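Local coordinates for protein diphthine synthase (PDB 1WDE) that probably uses S-adenosyl-L-methionine to trimethylate the amino group of a modified histidine in elongation factor 2, a step of diphthamide biosynthesis, at residues A[138-143]-A[170-175]; A[150-155]-A[188-193]; A[213-218]-A[243-248]. All blocks are in the same frame, centred on the assembly; numbering follows the deposited sequence.

Contact 1: residues A[138-143]-A[170-175]; sequences GGTVTL and TALLDV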
loop_
_atom_site.group_PDB
_atom_site.type_symbol
_atom_site.label_atom_id
_atom_site.label_comp_id
_atom_site.label_asym_id
_atom_site.label_seq_id
_atom_site.Cartn_x
_atom_site.Cartn_y
_atom_site.Cartn_z
ATOM N N GLY A 138 1.321 12.391 0.737
ATOM C CA GLY A 138 0.840 12.650 -0.605
ATOM C C GLY A 138 0.501 11.385 -1.382
ATOM O O GLY A 138 -0.061 10.423 -0.828
ATOM N N GLY A 139 0.827 11.389 -2.673
ATOM C CA GLY A 139 0.557 10.249 -3.538
ATOM C C GLY A 139 1.242 8.956 -3.096
ATOM O O GLY A 139 2.253 8.975 -2.372
ATOM N N THR A 140 0.668 7.826 -3.501
ATOM C CA THR A 140 1.213 6.515 -3.162
ATOM C C THR A 140 1.617 5.811 -4.456
ATOM O O THR A 140 0.891 5.876 -5.445
ATOM C CB THR A 140 0.161 5.639 -2.420
ATOM O OG1 THR A 140 -0.173 6.248 -1.165
ATOM C CG2 THR A 140 0.716 4.218 -2.156
ATOM N N VAL A 141 2.766 5.144 -4.457
ATOM C CA VAL A 141 3.223 4.423 -5.652
ATOM C C VAL A 141 3.503 2.972 -5.252
ATOM O O VAL A 141 3.560 2.659 -4.065
ATOM C CB VAL A 141 4.526 5.028 -6.208
ATOM C CG1 VAL A 141 4.321 6.512 -6.534
ATOM C CG2 VAL A 141 5.645 4.861 -5.182
ATOM N N THR A 142 3.641 2.087 -6.230
ATOM C CA THR A 142 3.956 0.694 -5.917
ATOM C C THR A 142 5.277 0.382 -6.621
ATOM O O THR A 142 5.419 0.664 -7.802
ATOM C CB THR A 142 2.868 -0.275 -6.429
ATOM O OG1 THR A 142 1.613 0.072 -5.832
ATOM C CG2 THR A 142 3.214 -1.742 -6.019
ATOM N N LEU A 143 6.252 -0.169 -5.902
ATOM C CA LEU A 143 7.539 -0.487 -6.528
ATOM C C LEU A 143 7.390 -1.893 -7.113
ATOM O O LEU A 143 7.218 -2.868 -6.380
ATOM C CB LEU A 143 8.665 -0.419 -5.487
ATOM C CG LEU A 143 8.734 0.905 -4.706
ATOM C CD1 LEU A 143 9.940 0.889 -3.771
ATOM C CD2 LEU A 143 8.810 2.084 -5.693
ATOM N N THR A 170 4.287 7.448 -0.027
ATOM C CA THR A 170 4.102 6.142 0.564
ATOM C C THR A 170 4.464 5.233 -0.604
ATOM O O THR A 170 3.938 5.398 -1.703
ATOM C CB THR A 170 2.654 5.883 0.996
ATOM O OG1 THR A 170 2.293 6.803 2.047
ATOM C CG2 THR A 170 2.539 4.433 1.541
ATOM N N ALA A 171 5.405 4.319 -0.401
ATOM C CA ALA A 171 5.784 3.434 -1.490
ATOM C C ALA A 171 5.516 1.994 -1.080
ATOM O O ALA A 171 6.105 1.464 -0.125
ATOM C CB ALA A 171 7.253 3.636 -1.855
ATOM N N LEU A 172 4.597 1.367 -1.801
ATOM C CA LEU A 172 4.236 -0.008 -1.515
ATOM C C LEU A 172 5.160 -0.939 -2.300
ATOM O O LEU A 172 5.727 -0.565 -3.330
ATOM C CB LEU A 172 2.778 -0.259 -1.914
ATOM C CG LEU A 172 1.699 0.687 -1.347
ATOM C CD1 LEU A 172 0.323 0.173 -1.788
ATOM C CD2 LEU A 172 1.777 0.768 0.175
ATOM N N LEU A 173 5.299 -2.161 -1.806
ATOM C CA LEU A 173 6.147 -3.159 -2.451
ATOM C C LEU A 173 5.269 -4.212 -3.147
ATOM O O LEU A 173 4.294 -4.708 -2.580
ATOM C CB LEU A 173 7.040 -3.842 -1.405
ATOM C CG LEU A 173 8.061 -2.957 -0.674
ATOM C CD1 LEU A 173 8.575 -3.658 0.558
ATOM C CD2 LEU A 173 9.192 -2.623 -1.618
ATOM N N ASP A 174 5.622 -4.518 -4.384
ATOM C CA ASP A 174 4.938 -5.514 -5.202
ATOM C C ASP A 174 4.877 -6.878 -4.483
ATOM O O ASP A 174 5.588 -7.118 -3.496
ATOM C CB ASP A 174 5.711 -5.637 -6.517
ATOM C CG ASP A 174 4.855 -6.109 -7.671
ATOM O OD1 ASP A 174 5.414 -6.214 -8.781
ATOM O OD2 ASP A 174 3.642 -6.366 -7.478
ATOM N N VAL A 175 4.020 -7.764 -4.980
ATOM C CA VAL A 175 3.844 -9.114 -4.424
ATOM C C VAL A 175 3.734 -10.066 -5.619
ATOM O O VAL A 175 3.005 -9.781 -6.562
ATOM C CB VAL A 175 2.546 -9.215 -3.575
ATOM C CG1 VAL A 175 2.718 -8.498 -2.260
ATOM C CG2 VAL A 175 1.381 -8.588 -4.328
HETATM O O HOH W 1 1.920 9.051 0.918
#
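Val141 pairs with Ala171 and Leu143 with Leu173 in parallel register, on neighbouring strands of a beta-alpha-beta unit. The ladder is tight in its middle: Leu172 N gives a nearly straight bond to Val141 O (2.8 Å), and Leu143 N closes to 2.7 Å on Leu172 O. On the covered face Val141 CG2 rests on Ala171 CB at 3.9 Å, while CD1 of Leu143 meets CD2 of Leu173 at 4.2 Å; helix 153-165 packs on Val141 and Leu143 from this side. On the other face Thr142 is exposed, Thr140 and Leu172 partly so, and Thr170 buried. There Thr140 CG2, anti to the backbone N, touches Leu172 CG at 3.8 Å, and Thr140 lies side by side with Thr170, whose OG1 is bonded to Arg127. At the Gly139 end the ladder frays: Thr170 N makes a weak, 3.5 Å bond to Gly139 O, and water 1 donates to Gly138 O (3.0 Å). Past the other end Asp174 N bonds Leu143 O at 3.0 Å; the Asp174 carboxylate accepts Gly145 N through OD1 and forms a salt bridge to Arg148 through OD2. Backbone bonds thus hold the pair, with aliphatic side chains on one face and threonines beside Leu172 on the other, and it carries Leu173, which probably binds S-adenosyl-L-methionine as in relatives.

Contact 2: residues A[150-155]-A[188-193]; sequences VTPISV and VSLLLE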
loop_
_atom_site.group_PDB
_atom_site.type_symbol
_atom_site.label_atom_id
_atom_site.label_comp_id
_atom_site.label_asym_id
_atom_site.label_seq_id
_atom_site.Cartn_x
_atom_site.Cartn_y
_atom_site.Cartn_z
ATOM N N VAL A 150 9.501 -4.213 -16.037
ATOM C CA VAL A 150 9.367 -2.777 -16.229
ATOM C C VAL A 150 10.221 -1.931 -15.295
ATOM O O VAL A 150 10.251 -2.154 -14.080
ATOM C CB VAL A 150 7.897 -2.329 -16.050
ATOM C CG1 VAL A 150 7.787 -0.825 -16.241
ATOM C CG2 VAL A 150 7.002 -3.057 -17.036
ATOM N N THR A 151 10.922 -0.963 -15.880
ATOM C CA THR A 151 11.736 -0.027 -15.110
ATOM C C THR A 151 10.735 1.079 -14.797
ATOM O O THR A 151 10.230 1.745 -15.698
ATOM C CB THR A 151 12.901 0.530 -15.944
ATOM O OG1 THR A 151 13.814 -0.534 -16.253
ATOM C CG2 THR A 151 13.634 1.623 -15.175
ATOM N N PRO A 152 10.421 1.270 -13.514
ATOM C CA PRO A 152 9.467 2.277 -13.027
ATOM C C PRO A 152 9.822 3.757 -13.189
ATOM O O PRO A 152 10.007 4.443 -12.197
ATOM C CB PRO A 152 9.292 1.886 -11.559
ATOM C CG PRO A 152 10.636 1.367 -11.193
ATOM C CD PRO A 152 11.004 0.509 -12.391
ATOM N N ILE A 153 9.905 4.254 -14.423
ATOM C CA ILE A 153 10.243 5.661 -14.642
ATOM C C ILE A 153 9.099 6.605 -14.226
ATOM O O ILE A 153 9.320 7.631 -13.580
ATOM C CB ILE A 153 10.626 5.909 -16.125
ATOM C CG1 ILE A 153 11.894 5.119 -16.460
ATOM C CG2 ILE A 153 10.885 7.380 -16.365
ATOM C CD1 ILE A 153 12.367 5.297 -17.895
ATOM N N SER A 154 7.872 6.267 -14.592
ATOM C CA SER A 154 6.765 7.126 -14.207
ATOM C C SER A 154 6.643 7.108 -12.680
ATOM O O SER A 154 6.225 8.091 -12.078
ATOM C CB SER A 154 5.472 6.652 -14.857
ATOM O OG SER A 154 5.122 5.379 -14.360
ATOM N N VAL A 155 7.029 5.996 -12.053
ATOM C CA VAL A 155 6.958 5.894 -10.601
ATOM C C VAL A 155 7.937 6.850 -9.916
ATOM O O VAL A 155 7.581 7.496 -8.921
ATOM C CB VAL A 155 7.219 4.457 -10.130
ATOM C CG1 VAL A 155 7.607 4.447 -8.648
ATOM C CG2 VAL A 155 5.960 3.632 -10.341
ATOM N N VAL A 188 13.698 -1.176 -3.909
ATOM C CA VAL A 188 14.415 0.093 -3.962
ATOM C C VAL A 188 15.491 0.089 -5.033
ATOM O O VAL A 188 15.691 1.092 -5.704
ATOM C CB VAL A 188 15.042 0.419 -2.579
ATOM C CG1 VAL A 188 15.815 1.713 -2.638
ATOM C CG2 VAL A 188 13.947 0.522 -1.529
ATOM N N SER A 189 16.187 -1.034 -5.214
ATOM C CA SER A 189 17.226 -1.092 -6.246
ATOM C C SER A 189 16.726 -0.762 -7.637
ATOM O O SER A 189 17.355 0.019 -8.362
ATOM C CB SER A 189 17.895 -2.473 -6.285
ATOM O OG SER A 189 18.825 -2.592 -5.229
ATOM N N LEU A 190 15.611 -1.366 -8.022
ATOM C CA LEU A 190 15.050 -1.114 -9.335
ATOM C C LEU A 190 14.483 0.309 -9.387
ATOM O O LEU A 190 14.439 0.921 -10.447
ATOM C CB LEU A 190 13.955 -2.139 -9.662
ATOM C CG LEU A 190 13.163 -1.891 -10.957
ATOM C CD1 LEU A 190 14.111 -1.810 -12.169
ATOM C CD2 LEU A 190 12.139 -3.009 -11.130
ATOM N N LEU A 191 14.047 0.826 -8.242
ATOM C CA LEU A 191 13.521 2.202 -8.185
ATOM C C LEU A 191 14.696 3.139 -8.510
ATOM O O LEU A 191 14.571 4.064 -9.310
ATOM C CB LEU A 191 13.009 2.520 -6.774
ATOM C CG LEU A 191 11.985 3.641 -6.495
ATOM C CD1 LEU A 191 12.311 4.306 -5.153
ATOM C CD2 LEU A 191 11.969 4.661 -7.592
ATOM N N LEU A 192 15.842 2.889 -7.884
ATOM C CA LEU A 192 17.014 3.734 -8.118
ATOM C C LEU A 192 17.506 3.600 -9.556
ATOM O O LEU A 192 17.982 4.570 -10.144
ATOM C CB LEU A 192 18.115 3.406 -7.103
ATOM C CG LEU A 192 17.693 3.669 -5.648
ATOM C CD1 LEU A 192 18.827 3.336 -4.689
ATOM C CD2 LEU A 192 17.295 5.153 -5.501
ATOM N N GLU A 193 17.381 2.409 -10.139
ATOM C CA GLU A 193 17.793 2.263 -11.530
ATOM C C GLU A 193 16.851 3.123 -12.377
ATOM O O GLU A 193 17.291 3.758 -13.332
ATOM C CB GLU A 193 17.734 0.798 -11.985
ATOM C CG GLU A 193 17.892 0.616 -13.501
ATOM C CD GLU A 193 19.158 1.263 -14.052
ATOM O OE1 GLU A 193 19.276 1.379 -15.292
ATOM O OE2 GLU A 193 20.035 1.652 -13.247
#
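Pro152 meets Leu190 where the loop entering helix 153-165 passes alongside helix 184-202. The contact is apolar, and the Leu190 side chain carries most of it. Beyond CB, CG stands anti to the backbone N (chi1 173°), which brings it to the proline ring. CG sits 3.5 Å from Pro152 CD, with Pro152 CG a little farther off. Both methyls, CD1 and CD2, are 3.9 Å from Pro152 CD. CD1 also meets Thr151 CA at 4.2 Å, whereas CD2 lies against the carbonyl of Val150, 3.6 Å from the O atom. An alanine in place of Leu190 would probably open a gap beside Pro152 and leave Pro152 CD without the CG and two methyls that pack on it.

Farther in, Leu191 adds a lighter touch. Its CA lies 4.3 Å from Pro152 CG, and its CD2 approaches Val155 CG1 at 4.5 Å. The pyrrolidine therefore sits beside two successive residues of the helix, and Ala194 of the same helix also touches it. Val155 and Leu191 both pack in turn on Leu143 of strand 137-143, so the inner side of the contact merges with the packing on the Val141 and Leu143 face of the mixed sheet, while the Val150 and Thr151 side is more exposed.

Pro152 is the centre of an inverse gamma turn, closed by Ile153 N to Thr151 O, and also holds the N-cap position of helix 153-165: a turn leading directly into a helix that packs, with helix 184-202, on one face of the mixed sheet of this tetrapyrrole-methylase-type fold.

Contact 3: residues A[213-218]-A[243-248]; sequences SVLVEA and GVYSIV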
loop_
_atom_site.group_PDB
_atom_site.type_symbol
_atom_site.label_atom_id
_atom_site.label_comp_id
_atom_site.label_asym_id
_atom_site.label_seq_id
_atom_site.Cartn_x
_atom_site.Cartn_y
_atom_site.Cartn_z
ATOM N N SER A 213 14.673 7.497 4.341
ATOM C CA SER A 213 13.391 6.827 4.172
ATOM C C SER A 213 13.098 6.026 5.416
ATOM O O SER A 213 13.988 5.794 6.236
ATOM C CB SER A 213 13.416 5.917 2.936
ATOM O OG SER A 213 14.360 4.859 3.090
ATOM N N VAL A 214 11.843 5.617 5.568
ATOM C CA VAL A 214 11.441 4.856 6.736
ATOM C C VAL A 214 10.847 3.555 6.211
ATOM O O VAL A 214 10.040 3.562 5.286
ATOM C CB VAL A 214 10.377 5.633 7.566
ATOM C CG1 VAL A 214 10.242 5.026 8.959
ATOM C CG2 VAL A 214 10.765 7.116 7.662
ATOM N N LEU A 215 11.275 2.447 6.798
ATOM C CA LEU A 215 10.802 1.121 6.420
ATOM C C LEU A 215 9.873 0.718 7.564
ATOM O O LEU A 215 10.287 0.690 8.719
ATOM C CB LEU A 215 11.990 0.148 6.313
ATOM C CG LEU A 215 11.608 -1.283 5.882
ATOM C CD1 LEU A 215 11.184 -1.290 4.420
ATOM C CD2 LEU A 215 12.805 -2.212 6.078
ATOM N N VAL A 216 8.612 0.429 7.255
ATOM C CA VAL A 216 7.651 0.098 8.309
ATOM C C VAL A 216 6.863 -1.193 8.078
ATOM O O VAL A 216 6.519 -1.530 6.958
ATOM C CB VAL A 216 6.593 1.235 8.469
ATOM C CG1 VAL A 216 5.809 1.056 9.792
ATOM C CG2 VAL A 216 7.265 2.589 8.414
ATOM N N GLU A 217 6.597 -1.911 9.160
ATOM C CA GLU A 217 5.787 -3.113 9.084
ATOM C C GLU A 217 4.691 -2.904 10.117
ATOM O O GLU A 217 4.966 -2.837 11.313
ATOM C CB GLU A 217 6.574 -4.379 9.444
ATOM C CG GLU A 217 5.665 -5.628 9.403
ATOM C CD GLU A 217 6.409 -6.934 9.560
ATOM O OE1 GLU A 217 7.284 -7.009 10.455
ATOM O OE2 GLU A 217 6.109 -7.883 8.787
ATOM N N ALA A 218 3.452 -2.754 9.666
ATOM C CA ALA A 218 2.370 -2.573 10.621
ATOM C C ALA A 218 2.161 -3.928 11.297
ATOM O O ALA A 218 2.322 -4.970 10.656
ATOM C CB ALA A 218 1.092 -2.127 9.901
ATOM N N GLY A 243 9.441 -9.514 6.100
ATOM C CA GLY A 243 8.300 -8.851 6.704
ATOM C C GLY A 243 7.413 -8.274 5.623
ATOM O O GLY A 243 7.781 -8.291 4.454
ATOM N N VAL A 244 6.235 -7.794 6.006
ATOM C CA VAL A 244 5.312 -7.182 5.053
ATOM C C VAL A 244 5.502 -5.695 5.325
ATOM O O VAL A 244 4.989 -5.157 6.299
ATOM C CB VAL A 244 3.869 -7.600 5.349
ATOM C CG1 VAL A 244 2.947 -7.125 4.232
ATOM C CG2 VAL A 244 3.799 -9.111 5.505
ATOM N N TYR A 245 6.286 -5.048 4.475
ATOM C CA TYR A 245 6.607 -3.640 4.658
ATOM C C TYR A 245 6.004 -2.697 3.639
ATOM O O TYR A 245 5.545 -3.099 2.572
ATOM C CB TYR A 245 8.126 -3.399 4.534
ATOM C CG TYR A 245 9.016 -4.196 5.448
ATOM C CD1 TYR A 245 9.655 -5.358 5.003
ATOM C CD2 TYR A 245 9.256 -3.763 6.743
ATOM C CE1 TYR A 245 10.527 -6.068 5.836
ATOM C CE2 TYR A 245 10.120 -4.454 7.585
ATOM C CZ TYR A 245 10.757 -5.599 7.129
ATOM O OH TYR A 245 11.656 -6.212 7.967
ATOM N N SER A 246 6.064 -1.419 4.002
ATOM C CA SER A 246 5.703 -0.330 3.120
ATOM C C SER A 246 6.864 0.612 3.416
ATOM O O SER A 246 7.507 0.518 4.483
ATOM C CB SER A 246 4.328 0.282 3.457
ATOM O OG SER A 246 4.279 0.742 4.791
ATOM N N ILE A 247 7.175 1.488 2.466
ATOM C CA ILE A 247 8.269 2.418 2.643
ATOM C C ILE A 247 7.749 3.856 2.596
ATOM O O ILE A 247 6.887 4.184 1.793
ATOM C CB ILE A 247 9.317 2.197 1.528
ATOM C CG1 ILE A 247 9.990 0.825 1.713
ATOM C CG2 ILE A 247 10.363 3.292 1.560
ATOM C CD1 ILE A 247 10.814 0.405 0.527
ATOM N N VAL A 248 8.207 4.694 3.512
ATOM C CA VAL A 248 7.809 6.081 3.443
ATOM C C VAL A 248 9.072 6.864 3.072
ATOM O O VAL A 248 10.123 6.710 3.714
ATOM C CB VAL A 248 7.205 6.572 4.778
ATOM C CG1 VAL A 248 7.046 8.105 4.753
ATOM C CG2 VAL A 248 5.842 5.914 4.987
HETATM O O HOH W 2 3.099 -3.224 6.973
#
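Leu215 presses against Tyr245 on one face of an antiparallel strand pair. Its CG is 3.5 Å from Tyr245 CD2, and its CD2 methyl lies over the ring face, 4.0 Å from the centroid and offset toward the rim, a CH-pi contact. The other methyl, CD1, meets Ile247 CG1 at 3.6 Å. A chi1 of -179° puts CG anti to the backbone N, against the ring, and chi2 of 70° sets the methyls. At the ring's edge, near its plane, comes the carbonyl O of Val216.

The backbone fixes the register. Val214 and Val248 form a hydrogen-bonded pair, both bonds 2.8 Å long; Val216 and Ser246 form the next, with Leu215 and Ile247 as the non-hydrogen-bonded pair between them. Beyond Val216 the direct ladder gives way to two other links. Water 2 bridges Ala218 N and Val244 O, and Glu217 OE2 accepts Val244 N at 2.8 Å, the donor standing 44° out of the carboxylate plane. OE2 is also 3.2 Å from Gly243 CA, where a side chain would clash.

Further out, Arg225 of the adjoining strand forms a salt bridge with Glu217 OE1 and a hydrogen bond with Tyr245 OH, which also bonds the carbonyl of Glu241. Pro184 of helix 184-202 touches both Leu215 and Tyr245, and helix 122-130 packs on Val216 and Ser246. The side chains of Tyr245 and Ala218 each lie about 4 Å from a probable S-adenosyl-L-methionine-binding residue, Leu173 and Gly122 respectively.

The tyrosine is held by leucine packing on one ring face and by hydrogen bonds at its hydroxyl, and the shared arginine would be expected to offset the charge of Glu217.

Overall arrangement
From the N terminus, the chain first passes through the parallel sheet that holds strand 9-14, then enters the mixed sheet at strand 137-143. Contact 1 closes a loop through helix 153-165 and back to strand 168-173. Contact 2 opens within that loop, at 150-155, and closes beyond it on helix 184-202, so contacts 1 and 2 cross along the chain; they meet on the same face of the mixed sheet. Contact 3 follows in series, its loop carrying strand 225-229 and helix 232-236. Strand 246-249 returns beside strand 168-173, where a probable hydrogen bond from Ala171 N to Ile247 O joins contacts 1 and 3 in one sheet, and Ile247 touches Val188 of helix 184-202.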